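Local coordinates for prohead core protein protease (Enterobacteria phage T4, PDB 5JBL), which acts as the serine protease of the phage prohead inner core, switching on by self-cleavage and then processing many prohead proteins so that DNA can fill the capsid, at residues C[88-91]-C[92-96]; C[74-78]-C[79-83]; C[174-177]-C[178-182]. The protein carries 3 engineered substitutions. All coordinates share one frame; numbering follows the deposited sequence.

Interaction 1: residues C[88-91]-C[92-96]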
ATOM      1  N   TYR C  88     -17.252 -27.599  -4.776  1.00 19.02           N
ATOM      2  CA  TYR C  88     -16.345 -26.614  -4.209  1.00 24.76           C
ATOM      3  C   TYR C  88     -15.441 -27.241  -3.152  1.00 25.55           C
ATOM      4  O   TYR C  88     -14.247 -26.908  -3.069  1.00 23.95           O
ATOM      5  CB  TYR C  88     -17.165 -25.457  -3.636  1.00 18.36           C
ATOM      6  CG  TYR C  88     -16.353 -24.381  -2.963  1.00 20.51           C
ATOM      7  CD1 TYR C  88     -16.182 -24.383  -1.582  1.00 17.69           C
ATOM      8  CD2 TYR C  88     -15.755 -23.370  -3.701  1.00 14.82           C
ATOM      9  CE1 TYR C  88     -15.432 -23.392  -0.950  1.00 19.59           C
ATOM     10  CE2 TYR C  88     -15.019 -22.383  -3.078  1.00 13.85           C
ATOM     11  CZ  TYR C  88     -14.866 -22.397  -1.696  1.00 19.77           C
ATOM     12  OH  TYR C  88     -14.147 -21.387  -1.062  1.00 17.78           O
ATOM     13  N   ILE C  89     -15.988 -28.148  -2.332  1.00 24.53           N
ATOM     14  CA  ILE C  89     -15.156 -28.872  -1.367  1.00 23.30           C
ATOM     15  C   ILE C  89     -14.093 -29.681  -2.093  1.00 20.04           C
ATOM     16  O   ILE C  89     -12.915 -29.667  -1.721  1.00 19.97           O
ATOM     17  CB  ILE C  89     -16.017 -29.768  -0.457  1.00 22.48           C
ATOM     18  CG1 ILE C  89     -16.853 -28.920   0.515  1.00 22.93           C
ATOM     19  CG2 ILE C  89     -15.138 -30.755   0.312  1.00 25.11           C
ATOM     20  CD1 ILE C  89     -17.950 -29.708   1.270  1.00 20.58           C
ATOM     21  N   ASN C  90     -14.483 -30.387  -3.156  1.00 21.19           N
ATOM     22  CA  ASN C  90     -13.509 -31.211  -3.871  1.00 23.23           C
ATOM     23  C   ASN C  90     -12.501 -30.369  -4.644  1.00 23.15           C
ATOM     24  O   ASN C  90     -11.320 -30.730  -4.727  1.00 25.46           O
ATOM     25  CB  ASN C  90     -14.224 -32.170  -4.814  1.00 27.37           C
ATOM     26  CG  ASN C  90     -14.903 -33.297  -4.080  1.00 26.53           C
ATOM     27  OD1 ASN C  90     -14.475 -33.679  -2.989  1.00 27.91           O
ATOM     28  ND2 ASN C  90     -15.962 -33.841  -4.670  1.00 26.16           N
ATOM     29  N   GLU C  91     -12.952 -29.275  -5.250  1.00 20.95           N
ATOM     30  CA  GLU C  91     -12.085 -28.493  -6.118  1.00 26.91           C
ATOM     31  C   GLU C  91     -11.233 -27.481  -5.357  1.00 21.83           C
ATOM     32  O   GLU C  91     -10.117 -27.178  -5.787  1.00 22.07           O
ATOM     33  CB  GLU C  91     -12.934 -27.773  -7.163  1.00 27.70           C
ATOM     34  CG  GLU C  91     -13.480 -28.705  -8.242  1.00 47.63           C
ATOM     35  CD  GLU C  91     -14.633 -28.090  -9.027  1.00 62.99           C
ATOM     36  OE1 GLU C  91     -15.548 -28.843  -9.431  1.00 70.46           O
ATOM     37  OE2 GLU C  91     -14.630 -26.858  -9.235  1.00 67.85           O
ATOM     38  N   GLN C  92     -11.716 -26.951  -4.239  1.00 25.56           N
ATOM     39  CA  GLN C  92     -10.988 -25.864  -3.590  1.00 19.47           C
ATOM     40  C   GLN C  92     -10.634 -26.145  -2.138  1.00 18.74           C
ATOM     41  O   GLN C  92      -9.484 -25.913  -1.733  1.00 19.85           O
ATOM     42  CB  GLN C  92     -11.792 -24.565  -3.685  1.00 15.88           C
ATOM     43  CG  GLN C  92     -11.928 -24.026  -5.100  1.00 19.41           C
ATOM     44  CD  GLN C  92     -12.209 -22.534  -5.120  1.00 20.74           C
ATOM     45  OE1 GLN C  92     -11.647 -21.775  -4.320  1.00 19.59           O
ATOM     46  NE2 GLN C  92     -13.089 -22.103  -6.028  1.00 20.21           N
ATOM     47  N   VAL C  93     -11.577 -26.627  -1.330  1.00 20.77           N
ATOM     48  CA  VAL C  93     -11.293 -26.780   0.099  1.00 20.83           C
ATOM     49  C   VAL C  93     -10.238 -27.856   0.322  1.00 20.51           C
ATOM     50  O   VAL C  93      -9.195 -27.603   0.938  1.00 17.68           O
ATOM     51  CB  VAL C  93     -12.585 -27.089   0.876  1.00 22.89           C
ATOM     52  CG1 VAL C  93     -12.269 -27.275   2.364  1.00 23.71           C
ATOM     53  CG2 VAL C  93     -13.611 -25.964   0.666  1.00 21.96           C
ATOM     54  N   LEU C  94     -10.474 -29.067  -0.203  1.00 20.23           N
ATOM     55  CA  LEU C  94      -9.552 -30.176   0.019  1.00 20.60           C
ATOM     56  C   LEU C  94      -8.223 -29.997  -0.714  1.00 25.63           C
ATOM     57  O   LEU C  94      -7.230 -30.641  -0.348  1.00 23.68           O
ATOM     58  CB  LEU C  94     -10.224 -31.494  -0.400  1.00 22.14           C
ATOM     59  CG  LEU C  94     -11.436 -31.827   0.478  1.00 22.19           C
ATOM     60  CD1 LEU C  94     -12.113 -33.152   0.074  1.00 23.92           C
ATOM     61  CD2 LEU C  94     -11.025 -31.829   1.962  1.00 22.55           C
ATOM     62  N   THR C  95      -8.184 -29.173  -1.757  1.00 23.09           N
ATOM     63  CA  THR C  95      -6.938 -28.889  -2.466  1.00 25.87           C
ATOM     64  C   THR C  95      -6.186 -27.703  -1.874  1.00 20.04           C
ATOM     65  O   THR C  95      -5.130 -27.326  -2.409  1.00 21.75           O
ATOM     66  CB  THR C  95      -7.227 -28.625  -3.946  1.00 23.65           C
ATOM     67  OG1 THR C  95      -8.080 -27.481  -4.057  1.00 24.83           O
ATOM     68  CG2 THR C  95      -7.936 -29.832  -4.580  1.00 28.77           C
ATOM     69  N   LYS C  96      -6.698 -27.124  -0.781  1.00 18.35           N
ATOM     70  CA  LYS C  96      -6.063 -26.011  -0.066  1.00 17.32           C
ATOM     71  C   LYS C  96      -6.015 -24.739  -0.922  1.00 16.73           C
ATOM     72  O   LYS C  96      -5.061 -23.972  -0.861  1.00 19.59           O
ATOM     73  CB  LYS C  96      -4.665 -26.400   0.420  1.00 19.54           C
ATOM     74  CG  LYS C  96      -4.622 -27.646   1.306  1.00 21.52           C
ATOM     75  CD  LYS C  96      -5.529 -27.490   2.508  1.00 27.12           C
ATOM     76  CE  LYS C  96      -5.399 -28.668   3.464  1.00 46.33           C
ATOM     77  NZ  LYS C  96      -6.289 -28.511   4.654  1.00 51.33           N
TER
HETATM   78  O   HOH W   1     -12.539 -19.861  -2.665  1.00 13.45           O
HETATM   79  O   HOH W   2     -14.469 -23.965  -7.831  1.00 42.45           O

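Interaction 2: residues C[74-78]-C[79-83]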
ATOM      1  N   ARG C  74     -33.154 -14.047  -3.178  1.00 30.98           N
ATOM      2  CA  ARG C  74     -32.834 -15.248  -3.936  1.00 27.04           C
ATOM      3  C   ARG C  74     -32.926 -16.469  -3.037  1.00 23.63           C
ATOM      4  O   ARG C  74     -32.546 -16.417  -1.865  1.00 28.54           O
ATOM      5  CB  ARG C  74     -31.423 -15.162  -4.528  1.00 28.59           C
ATOM      6  CG  ARG C  74     -31.278 -14.068  -5.536  1.00 27.62           C
ATOM      7  CD  ARG C  74     -29.826 -13.801  -5.801  1.00 24.58           C
ATOM      8  NE  ARG C  74     -29.667 -12.682  -6.715  1.00 30.12           N
ATOM      9  CZ  ARG C  74     -28.509 -12.082  -6.962  1.00 32.10           C
ATOM     10  NH1 ARG C  74     -27.408 -12.498  -6.351  1.00 30.13           N
ATOM     11  NH2 ARG C  74     -28.461 -11.075  -7.828  1.00 33.92           N
ATOM     12  N   LEU C  75     -33.403 -17.573  -3.597  1.00 23.14           N
ATOM     13  CA  LEU C  75     -33.506 -18.829  -2.876  1.00 25.56           C
ATOM     14  C   LEU C  75     -32.653 -19.862  -3.592  1.00 23.79           C
ATOM     15  O   LEU C  75     -32.786 -20.040  -4.811  1.00 26.11           O
ATOM     16  CB  LEU C  75     -34.970 -19.296  -2.798  1.00 28.74           C
ATOM     17  CG  LEU C  75     -35.285 -20.575  -2.010  1.00 29.79           C
ATOM     18  CD1 LEU C  75     -36.663 -20.467  -1.390  1.00 26.59           C
ATOM     19  CD2 LEU C  75     -35.216 -21.826  -2.882  1.00 29.86           C
ATOM     20  N   TYR C  76     -31.798 -20.563  -2.829  1.00 22.47           N
ATOM     21  CA  TYR C  76     -30.984 -21.638  -3.374  1.00 20.29           C
ATOM     22  C   TYR C  76     -31.634 -22.974  -3.041  1.00 21.60           C
ATOM     23  O   TYR C  76     -31.654 -23.357  -1.865  1.00 22.89           O
ATOM     24  CB  TYR C  76     -29.564 -21.580  -2.808  1.00 23.39           C
ATOM     25  CG  TYR C  76     -28.726 -20.458  -3.365  1.00 22.75           C
ATOM     26  CD1 TYR C  76     -28.985 -19.134  -3.028  1.00 20.17           C
ATOM     27  CD2 TYR C  76     -27.677 -20.721  -4.234  1.00 21.82           C
ATOM     28  CE1 TYR C  76     -28.228 -18.101  -3.553  1.00 18.79           C
ATOM     29  CE2 TYR C  76     -26.919 -19.710  -4.754  1.00 20.06           C
ATOM     30  CZ  TYR C  76     -27.188 -18.407  -4.411  1.00 23.28           C
ATOM     31  OH  TYR C  76     -26.408 -17.422  -4.960  1.00 24.41           O
ATOM     32  N   PRO C  77     -32.181 -23.710  -4.008  1.00 23.28           N
ATOM     33  CA  PRO C  77     -32.764 -25.026  -3.691  1.00 29.01           C
ATOM     34  C   PRO C  77     -31.713 -25.980  -3.137  1.00 26.79           C
ATOM     35  O   PRO C  77     -30.540 -25.934  -3.523  1.00 26.86           O
ATOM     36  CB  PRO C  77     -33.314 -25.507  -5.042  1.00 30.28           C
ATOM     37  CG  PRO C  77     -33.561 -24.229  -5.831  1.00 24.99           C
ATOM     38  CD  PRO C  77     -32.430 -23.309  -5.405  1.00 25.07           C
ATOM     39  N   LYS C  78     -32.144 -26.868  -2.226  1.00 26.62           N
ATOM     40  CA  LYS C  78     -31.169 -27.652  -1.467  1.00 28.50           C
ATOM     41  C   LYS C  78     -30.338 -28.561  -2.369  1.00 28.12           C
ATOM     42  O   LYS C  78     -29.115 -28.664  -2.201  1.00 29.91           O
ATOM     43  CB  LYS C  78     -31.849 -28.483  -0.381  1.00 38.47           C
ATOM     44  CG  LYS C  78     -30.801 -29.142   0.516  1.00 44.18           C
ATOM     45  CD  LYS C  78     -31.348 -29.690   1.812  1.00 54.81           C
ATOM     46  CE  LYS C  78     -30.212 -30.109   2.734  1.00 57.50           C
ATOM     47  NZ  LYS C  78     -30.707 -30.947   3.859  1.00 63.09           N
ATOM     48  N   ARG C  79     -30.981 -29.231  -3.324  1.00 32.56           N
ATOM     49  CA  ARG C  79     -30.260 -30.139  -4.211  1.00 44.45           C
ATOM     50  C   ARG C  79     -29.197 -29.393  -5.016  1.00 38.81           C
ATOM     51  O   ARG C  79     -28.095 -29.911  -5.246  1.00 34.74           O
ATOM     52  CB  ARG C  79     -31.261 -30.847  -5.129  1.00 49.91           C
ATOM     53  CG  ARG C  79     -30.714 -31.944  -6.027  1.00 64.36           C
ATOM     54  CD  ARG C  79     -31.870 -32.678  -6.724  1.00 74.62           C
ATOM     55  NE  ARG C  79     -31.434 -33.411  -7.910  1.00 79.36           N
ATOM     56  CZ  ARG C  79     -32.249 -34.083  -8.718  1.00 85.08           C
ATOM     57  NH1 ARG C  79     -33.553 -34.121  -8.473  1.00 86.05           N
ATOM     58  NH2 ARG C  79     -31.760 -34.718  -9.775  1.00 87.65           N
ATOM     59  N   ILE C  80     -29.505 -28.165  -5.431  1.00 31.75           N
ATOM     60  CA  ILE C  80     -28.567 -27.399  -6.248  1.00 27.46           C
ATOM     61  C   ILE C  80     -27.380 -26.932  -5.421  1.00 26.89           C
ATOM     62  O   ILE C  80     -26.228 -26.995  -5.874  1.00 26.89           O
ATOM     63  CB  ILE C  80     -29.305 -26.219  -6.910  1.00 27.39           C
ATOM     64  CG1 ILE C  80     -30.318 -26.771  -7.922  1.00 28.91           C
ATOM     65  CG2 ILE C  80     -28.321 -25.221  -7.522  1.00 22.40           C
ATOM     66  CD1 ILE C  80     -31.253 -25.755  -8.511  1.00 32.46           C
ATOM     67  N   LEU C  81     -27.633 -26.452  -4.200  1.00 26.57           N
ATOM     68  CA  LEU C  81     -26.527 -26.002  -3.360  1.00 23.02           C
ATOM     69  C   LEU C  81     -25.707 -27.175  -2.843  1.00 26.50           C
ATOM     70  O   LEU C  81     -24.496 -27.028  -2.621  1.00 23.48           O
ATOM     71  CB  LEU C  81     -27.034 -25.168  -2.183  1.00 21.69           C
ATOM     72  CG  LEU C  81     -25.998 -24.331  -1.435  1.00 24.02           C
ATOM     73  CD1 LEU C  81     -25.250 -23.324  -2.339  1.00 22.17           C
ATOM     74  CD2 LEU C  81     -26.644 -23.641  -0.270  1.00 20.41           C
ATOM     75  N   GLU C  82     -26.343 -28.329  -2.622  1.00 30.17           N
ATOM     76  CA  GLU C  82     -25.595 -29.520  -2.226  1.00 31.42           C
ATOM     77  C   GLU C  82     -24.563 -29.888  -3.279  1.00 28.04           C
ATOM     78  O   GLU C  82     -23.412 -30.198  -2.953  1.00 24.87           O
ATOM     79  CB  GLU C  82     -26.545 -30.691  -2.001  1.00 26.04           C
ATOM     80  CG  GLU C  82     -27.144 -30.728  -0.632  1.00 30.22           C
ATOM     81  CD  GLU C  82     -28.139 -31.851  -0.493  1.00 37.47           C
ATOM     82  OE1 GLU C  82     -28.538 -32.405  -1.535  1.00 42.96           O
ATOM     83  OE2 GLU C  82     -28.533 -32.162   0.647  1.00 41.37           O
ATOM     84  N   LYS C  83     -24.966 -29.843  -4.551  1.00 25.28           N
ATOM     85  CA  LYS C  83     -24.067 -30.160  -5.648  1.00 25.49           C
ATOM     86  C   LYS C  83     -22.948 -29.131  -5.752  1.00 28.67           C
ATOM     87  O   LYS C  83     -21.779 -29.491  -5.938  1.00 23.61           O
ATOM     88  CB  LYS C  83     -24.877 -30.232  -6.947  1.00 34.73           C
ATOM     89  CG  LYS C  83     -24.078 -30.395  -8.213  1.00 45.21           C
ATOM     90  CD  LYS C  83     -23.328 -31.706  -8.214  1.00 59.32           C
ATOM     91  CE  LYS C  83     -22.527 -31.886  -9.489  1.00 69.99           C
ATOM     92  NZ  LYS C  83     -21.599 -33.052  -9.397  1.00 78.53           N
TER

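Interaction 3: residues C[174-177]-C[178-182]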
ATOM      1  N   ARG C 174     -36.452 -14.654  -6.573  1.00 25.73           N
ATOM      2  CA  ARG C 174     -35.887 -15.439  -7.656  1.00 31.92           C
ATOM      3  C   ARG C 174     -35.369 -16.765  -7.122  1.00 27.35           C
ATOM      4  O   ARG C 174     -34.929 -16.861  -5.976  1.00 27.66           O
ATOM      5  CB  ARG C 174     -34.755 -14.674  -8.363  1.00 35.55           C
ATOM      6  CG  ARG C 174     -35.191 -13.778  -9.524  1.00 36.55           C
ATOM      7  CD  ARG C 174     -36.153 -12.671  -9.169  1.00 37.25           C
ATOM      8  NE  ARG C 174     -35.665 -11.722  -8.177  1.00 36.20           N
ATOM      9  CZ  ARG C 174     -36.444 -10.817  -7.593  1.00 36.78           C
ATOM     10  NH1 ARG C 174     -37.736 -10.767  -7.903  1.00 38.36           N
ATOM     11  NH2 ARG C 174     -35.943  -9.982  -6.696  1.00 35.92           N
ATOM     12  N   ILE C 175     -35.438 -17.796  -7.960  1.00 24.27           N
ATOM     13  CA  ILE C 175     -34.913 -19.118  -7.631  1.00 29.44           C
ATOM     14  C   ILE C 175     -33.660 -19.345  -8.464  1.00 24.68           C
ATOM     15  O   ILE C 175     -33.658 -19.086  -9.674  1.00 26.60           O
ATOM     16  CB  ILE C 175     -35.951 -20.219  -7.900  1.00 28.62           C
ATOM     17  CG1 ILE C 175     -37.204 -19.996  -7.046  1.00 40.92           C
ATOM     18  CG2 ILE C 175     -35.356 -21.597  -7.619  1.00 28.48           C
ATOM     19  CD1 ILE C 175     -38.340 -20.964  -7.356  1.00 42.09           C
ATOM     20  N   VAL C 176     -32.604 -19.842  -7.825  1.00 25.11           N
ATOM     21  CA  VAL C 176     -31.369 -20.147  -8.540  1.00 21.89           C
ATOM     22  C   VAL C 176     -31.581 -21.397  -9.382  1.00 27.56           C
ATOM     23  O   VAL C 176     -32.145 -22.393  -8.909  1.00 30.31           O
ATOM     24  CB  VAL C 176     -30.213 -20.308  -7.547  1.00 20.54           C
ATOM     25  CG1 VAL C 176     -28.915 -20.650  -8.258  1.00 20.88           C
ATOM     26  CG2 VAL C 176     -30.042 -19.018  -6.745  1.00 21.75           C
ATOM     27  N   ASN C 177     -31.142 -21.347 -10.639  1.00 24.26           N
ATOM     28  CA  ASN C 177     -31.381 -22.442 -11.565  1.00 30.88           C
ATOM     29  C   ASN C 177     -30.341 -23.544 -11.392  1.00 32.39           C
ATOM     30  O   ASN C 177     -29.281 -23.359 -10.788  1.00 27.37           O
ATOM     31  CB  ASN C 177     -31.382 -21.938 -13.009  1.00 34.41           C
ATOM     32  CG  ASN C 177     -32.588 -21.060 -13.318  1.00 33.99           C
ATOM     33  OD1 ASN C 177     -33.683 -21.297 -12.818  1.00 34.02           O
ATOM     34  ND2 ASN C 177     -32.383 -20.037 -14.132  1.00 33.60           N
ATOM     35  N   GLU C 178     -30.673 -24.714 -11.930  1.00 27.99           N
ATOM     36  CA  GLU C 178     -29.751 -25.837 -11.910  1.00 30.32           C
ATOM     37  C   GLU C 178     -28.438 -25.446 -12.574  1.00 30.82           C
ATOM     38  O   GLU C 178     -28.412 -24.681 -13.542  1.00 31.45           O
ATOM     39  CB  GLU C 178     -30.399 -27.044 -12.615  1.00 33.31           C
ATOM     40  CG  GLU C 178     -29.700 -28.371 -12.402  1.00 47.22           C
ATOM     41  CD  GLU C 178     -30.379 -29.519 -13.143  1.00 62.10           C
ATOM     42  OE1 GLU C 178     -31.499 -29.317 -13.663  1.00 61.58           O
ATOM     43  OE2 GLU C 178     -29.800 -30.624 -13.196  1.00 69.13           O
ATOM     44  N   GLY C 179     -27.338 -25.959 -12.040  1.00 29.78           N
ATOM     45  CA  GLY C 179     -26.037 -25.658 -12.588  1.00 30.34           C
ATOM     46  C   GLY C 179     -25.266 -24.576 -11.872  1.00 30.43           C
ATOM     47  O   GLY C 179     -24.172 -24.224 -12.331  1.00 27.89           O
ATOM     48  N   PHE C 180     -25.807 -24.016 -10.785  1.00 25.73           N
ATOM     49  CA  PHE C 180     -25.077 -23.021 -10.018  1.00 22.88           C
ATOM     50  C   PHE C 180     -23.712 -23.556  -9.624  1.00 23.18           C
ATOM     51  O   PHE C 180     -23.574 -24.712  -9.219  1.00 22.32           O
ATOM     52  CB  PHE C 180     -25.846 -22.634  -8.751  1.00 20.65           C
ATOM     53  CG  PHE C 180     -25.046 -21.780  -7.808  1.00 22.54           C
ATOM     54  CD1 PHE C 180     -24.488 -22.320  -6.662  1.00 24.23           C
ATOM     55  CD2 PHE C 180     -24.825 -20.441  -8.089  1.00 22.02           C
ATOM     56  CE1 PHE C 180     -23.747 -21.543  -5.806  1.00 21.81           C
ATOM     57  CE2 PHE C 180     -24.088 -19.647  -7.238  1.00 16.42           C
ATOM     58  CZ  PHE C 180     -23.542 -20.194  -6.090  1.00 19.41           C
ATOM     59  N   LYS C 181     -22.699 -22.707  -9.739  1.00 21.33           N
ATOM     60  CA  LYS C 181     -21.338 -23.081  -9.400  1.00 26.20           C
ATOM     61  C   LYS C 181     -20.828 -22.129  -8.328  1.00 23.77           C
ATOM     62  O   LYS C 181     -20.892 -20.907  -8.493  1.00 23.80           O
ATOM     63  CB  LYS C 181     -20.434 -23.058 -10.635  1.00 34.30           C
ATOM     64  CG  LYS C 181     -18.961 -23.264 -10.310  1.00 42.59           C
ATOM     65  CD  LYS C 181     -18.104 -23.283 -11.565  1.00 54.53           C
ATOM     66  CE  LYS C 181     -16.695 -23.779 -11.269  1.00 66.02           C
ATOM     67  NZ  LYS C 181     -15.752 -23.423 -12.367  1.00 74.99           N
ATOM     68  N   LEU C 182     -20.350 -22.682  -7.220  1.00 20.37           N
ATOM     69  CA  LEU C 182     -19.803 -21.882  -6.135  1.00 19.36           C
ATOM     70  C   LEU C 182     -18.321 -21.641  -6.411  1.00 23.40           C
ATOM     71  O   LEU C 182     -17.556 -22.594  -6.537  1.00 17.39           O
ATOM     72  CB  LEU C 182     -19.998 -22.611  -4.801  1.00 18.90           C
ATOM     73  CG  LEU C 182     -19.543 -21.862  -3.542  1.00 18.88           C
ATOM     74  CD1 LEU C 182     -20.372 -20.591  -3.389  1.00 19.49           C
ATOM     75  CD2 LEU C 182     -19.707 -22.752  -2.324  1.00 21.60           C
TER

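Interaction 1: residues C[88-91]-C[92-96]
Over one face of the Tyr88 ring sits Gln92 CB, a CH-pi contact 4.2 Å from the ring centroid, while Val93 CG2 meets Tyr88 CE1 obliquely at 3.5 Å and a water lies in plane at the edge. This is the C-terminal part of helix 78-93, widened to a pi-type turn and closed by a Schellman motif in which Lys96 takes positive phi. Tyr88 O therefore receives two amides, Gln92 N at 2.8 Å and Val93 N at 3.2 Å. Tyr88 CG stands anti to the backbone N (chi1 178°), which swings the ring under Gln92 CB; ring and amide planes are 53° apart. The edge water lies 2.7 Å from Tyr88 OH and 2.7 Å from Gln92 OE1, though it may not serve all its neighbours at once. Outside the turn Gly185 N bonds Tyr88 OH while Thr183 O takes Gln92 NE2, tying the helix end to strand 181-189. Ala98 and Ile119 pack on Tyr88 and Val93, and Trp190 of a neighbouring subunit packs on Gln92. Ile89 CG2 touches Leu94 CG at 3.9 Å. Thr95 OG1 donates to Glu91 O at 2.7 Å, coming in above the carbonyl plane, 47° out of it.

Interaction 2: residues C[74-78]-C[79-83]
Pro77 and Ile80 lie side by side and point the same way, Ile80 CD1 resting 3.9 Å from Pro77 CG. The isoleucine's CG1 branch is anti to its carbonyl carbon (chi1 -67°), and the extended arm beyond it brings CD1 back along the proline ring. One residue further on, Leu81 CD1 approaches Tyr76 CD2 at 4.0 Å, the two side chains crossing at a slant. Lys78 is stretched out through all its torsions, and its CE passes 3.4 Å from Glu82 OE2; Lys78 NZ remains 4.1 Å from that oxygen, too far for a salt bridge, and bonds instead to Gly126 O.

These pairs join the approach to helix 78-93 with its first turn, Pro77 standing at the N-cap position. Its carbonyl opens the helical bonding: Leu81 N reaches Pro77 O at 3.0 Å, whereas Ile80 N makes only a weak bond to the same oxygen, bent to 121°. Glu82 N then bonds Lys78 O at 2.8 Å, and the CB and CG of Glu82 rest against that same carbonyl oxygen.

Further out, Glu67 OE2 accepts from Lys78 N, at the helix start. Trp124 of strand 115-125 packs against Lys78, Leu81 and Glu82. The Tyr76 ring meets Phe180 edge-to-face. Tyr76 OH bonds OE2 of Glu28, a residue inferred to lie at an autolytic cleavage site, and the same oxygen forms a salt bridge with Arg74 NH1.

Interaction 3: residues C[174-177]-C[178-182]
Val176 CG1 meets Phe180 CB at 3.7 Å across a type II beta turn that runs from Asn177 to Phe180. The same Val176 methyl comes obliquely to the phenylalanine ring, 4.1 Å from Phe180 CG, and the two side chains cross at a slant. The CB of Phe180 faces back toward the valine, but the ring beyond it leads away.

Asn177 and Glu178, which bury the most surface here, form the first two positions of the turn, and the far ends of both side chains leave it. With CG anti to its backbone N (chi1 -167°), Glu178 carries its carboxylate outward on an extended chain. The amide of Asn177 turns to strand 157-168, where Thr167 OG1 meets its OD1 and Ser165 OG its ND2; bonded at both ends, the amide is fixed in its rotation. Gly179, third in the turn, has positive phi (99°), a conformation suited to glycine. From the first residue to the fourth, Asn177 O lies 3.5 Å from Phe180 N.

The Phe180 ring packs against Ile80 and Ala84 of helix 78-93. The turn thus connects strand 174-176 to strand 181-189, both antiparallel neighbours of strand 157-168, and lowers Phe180 onto helix 78-93.

Along the chain the order is interaction 2, interaction 1, then interaction 3. The first two lie at the start and end of helix 78-93, with centres 19 Å apart and no touch between them. Interaction 3 joins both. Its centre is 7 Å from that of interaction 2, where strands 74-75 and 174-176 run parallel in the mixed sheet and Ile80 CD1, at the helix start, packs on Val176 O and Glu178 N. Its centre is 20 Å from that of interaction 1, yet Tyr88 CD2 packs on Leu182 O at 3.4 Å. Helix and sheet are thus joined at both ends, linking the surroundings of the inferred autolysis residue Glu28 to a helix end that meets a neighbouring subunit of the pentamer.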